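Chitinase (PDB 5DHE) probably anchors the enzyme to chitin through this third chitin-binding domain, while the full-length chitinase hydrolyses the polysaccharide. Local coordinates at residues V23-G28 with M88-N93. Sequence-based numbering, arbitrary orientation.
Sequences VTLNLG and MYLYVN
V23 starts the contact in the four-stranded sheet, facing M88 of the five-stranded sheet across the interior. Its CG2, the branch lying anti to the carbonyl carbon, meets M88 CE at 4.0 Å. The contact is made end on, methyl to methyl: the methionine chain bends at its last torsion (chi3 -73°), and its terminal CE is the atom that touches the valine. F9 and V11 of strand 9-15 and F77 of strand 72-80 also pack on M88.

The next inward residue is L25. Its CD1 lies 4.1 Å from CD1 of L90, and the two leucines pass each other at a slant rather than meeting head to head. With CG anti to the backbone N (chi1 171°), L90 meets L25 with CD1 and L27 with CD2.

L27, just beyond the strand end, still faces inward and brings CD2 to 3.8 Å from L90 CD2, and here too the side chains are set aslant. The same L27 CD2 has a looser neighbour in V92 CG2, at 4.5 Å. W33 packs against both L25 and L27, while W97 of strand 95-99 touches L90 and V92.

All six touching residues are buried, and the contact is wholly apolar. The segments run in nearly the same direction, 25° apart, with the CA atoms of L25 and L90 8.6 Å from each other, a spacing bridged by side chains. Inward residues of two antiparallel sheets packed face to face in this way form the hydrophobic core of a beta-sandwich, the fold of this cellulose-binding-type domain.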
loop_
_atom_site.group_PDB
_atom_site.type_symbol
_atom_site.label_atom_id
_atom_site.label_comp_id
_atom_site.label_asym_id
_atom_site.label_seq_id
_atom_site.Cartn_x
_atom_site.Cartn_y
_atom_site.Cartn_z
ATOM N N VAL A 23 5.040 -1.649 4.539
ATOM C CA VAL A 23 4.133 -0.526 4.675
ATOM C C VAL A 23 3.401 -0.443 5.998
ATOM O O VAL A 23 2.644 -1.336 6.351
ATOM C CB VAL A 23 3.063 -0.577 3.547
ATOM C CG1 VAL A 23 2.139 0.637 3.625
ATOM C CG2 VAL A 23 3.735 -0.652 2.184
ATOM N N THR A 24 3.624 0.645 6.716
ATOM C CA THR A 24 2.935 0.864 7.972
ATOM C C THR A 24 1.958 2.008 7.737
ATOM O O THR A 24 2.286 3.011 7.092
ATOM C CB THR A 24 3.928 1.225 9.105
ATOM O OG1 THR A 24 4.701 0.062 9.433
ATOM C CG2 THR A 24 3.175 1.711 10.349
ATOM N N LEU A 25 0.732 1.822 8.216
ATOM C CA LEU A 25 -0.310 2.829 8.087
ATOM C C LEU A 25 -0.678 3.302 9.487
ATOM O O LEU A 25 -1.229 2.543 10.287
ATOM C CB LEU A 25 -1.552 2.246 7.423
ATOM C CG LEU A 25 -1.354 1.571 6.069
ATOM C CD1 LEU A 25 -2.709 0.970 5.627
ATOM C CD2 LEU A 25 -0.827 2.577 5.028
ATOM N N ASN A 26 -0.346 4.553 9.771
ATOM C CA ASN A 26 -0.648 5.154 11.061
ATOM C C ASN A 26 -1.965 5.865 10.833
ATOM O O ASN A 26 -2.021 7.043 10.463
ATOM C CB ASN A 26 0.498 6.084 11.437
ATOM C CG ASN A 26 1.773 5.307 11.697
ATOM O OD1 ASN A 26 2.783 5.475 11.000
ATOM N ND2 ASN A 26 1.729 4.420 12.685
ATOM N N LEU A 27 -3.030 5.100 11.047
ATOM C CA LEU A 27 -4.396 5.540 10.786
ATOM C C LEU A 27 -5.118 6.288 11.889
ATOM O O LEU A 27 -5.975 7.125 11.602
ATOM C CB LEU A 27 -5.242 4.331 10.379
ATOM C CG LEU A 27 -4.747 3.539 9.157
ATOM C CD1 LEU A 27 -5.532 2.237 9.012
ATOM C CD2 LEU A 27 -4.885 4.379 7.905
ATOM N N GLY A 28 -4.795 5.972 13.140
ATOM C CA GLY A 28 -5.460 6.633 14.250
ATOM C C GLY A 28 -6.858 6.089 14.518
ATOM O O GLY A 28 -7.555 6.566 15.419
ATOM N N MET A 88 2.019 5.180 -4.191
ATOM C CA MET A 88 1.017 4.444 -3.423
ATOM C C MET A 88 0.048 5.477 -2.896
ATOM O O MET A 88 0.443 6.595 -2.553
ATOM C CB MET A 88 1.630 3.666 -2.264
ATOM C CG MET A 88 2.635 2.649 -2.725
ATOM S SD MET A 88 2.940 1.438 -1.429
ATOM C CE MET A 88 3.852 2.378 -0.352
ATOM N N TYR A 89 -1.230 5.110 -2.867
ATOM C CA TYR A 89 -2.270 6.025 -2.410
ATOM C C TYR A 89 -3.112 5.376 -1.324
ATOM O O TYR A 89 -3.581 4.247 -1.489
ATOM C CB TYR A 89 -3.192 6.389 -3.569
ATOM C CG TYR A 89 -2.493 6.941 -4.779
ATOM C CD1 TYR A 89 -1.804 6.105 -5.655
ATOM C CD2 TYR A 89 -2.498 8.309 -5.037
ATOM C CE1 TYR A 89 -1.132 6.619 -6.754
ATOM C CE2 TYR A 89 -1.837 8.830 -6.124
ATOM C CZ TYR A 89 -1.156 7.985 -6.978
ATOM O OH TYR A 89 -0.491 8.513 -8.055
ATOM N N LEU A 90 -3.319 6.094 -0.223
ATOM C CA LEU A 90 -4.139 5.576 0.876
ATOM C C LEU A 90 -5.514 6.231 0.863
ATOM O O LEU A 90 -5.632 7.464 0.920
ATOM C CB LEU A 90 -3.470 5.839 2.232
ATOM C CG LEU A 90 -4.351 5.529 3.459
ATOM C CD1 LEU A 90 -4.574 4.026 3.568
ATOM C CD2 LEU A 90 -3.660 6.023 4.740
ATOM N N TYR A 91 -6.546 5.407 0.769
ATOM C CA TYR A 91 -7.921 5.891 0.764
ATOM C C TYR A 91 -8.660 5.305 1.953
ATOM O O TYR A 91 -8.526 4.115 2.286
ATOM C CB TYR A 91 -8.652 5.440 -0.501
ATOM C CG TYR A 91 -8.116 6.057 -1.757
ATOM C CD1 TYR A 91 -8.567 7.301 -2.187
ATOM C CD2 TYR A 91 -7.150 5.395 -2.512
ATOM C CE1 TYR A 91 -8.060 7.882 -3.356
ATOM C CE2 TYR A 91 -6.638 5.959 -3.668
ATOM C CZ TYR A 91 -7.094 7.197 -4.084
ATOM O OH TYR A 91 -6.587 7.758 -5.234
ATOM N N VAL A 92 -9.453 6.151 2.588
ATOM C CA VAL A 92 -10.287 5.732 3.714
ATOM C C VAL A 92 -11.620 6.411 3.440
ATOM O O VAL A 92 -11.678 7.632 3.262
ATOM C CB VAL A 92 -9.707 6.181 5.076
ATOM C CG1 VAL A 92 -10.741 5.955 6.192
ATOM C CG2 VAL A 92 -8.460 5.375 5.396
ATOM N N ASN A 93 -12.686 5.616 3.361
ATOM C CA ASN A 93 -14.016 6.148 3.089
ATOM C C ASN A 93 -14.054 7.079 1.878
ATOM O O ASN A 93 -14.590 8.188 1.937
ATOM C CB ASN A 93 -14.562 6.841 4.345
ATOM C CG ASN A 93 -14.795 5.850 5.479
ATOM O OD1 ASN A 93 -15.322 4.761 5.245
ATOM N ND2 ASN A 93 -14.399 6.211 6.698
#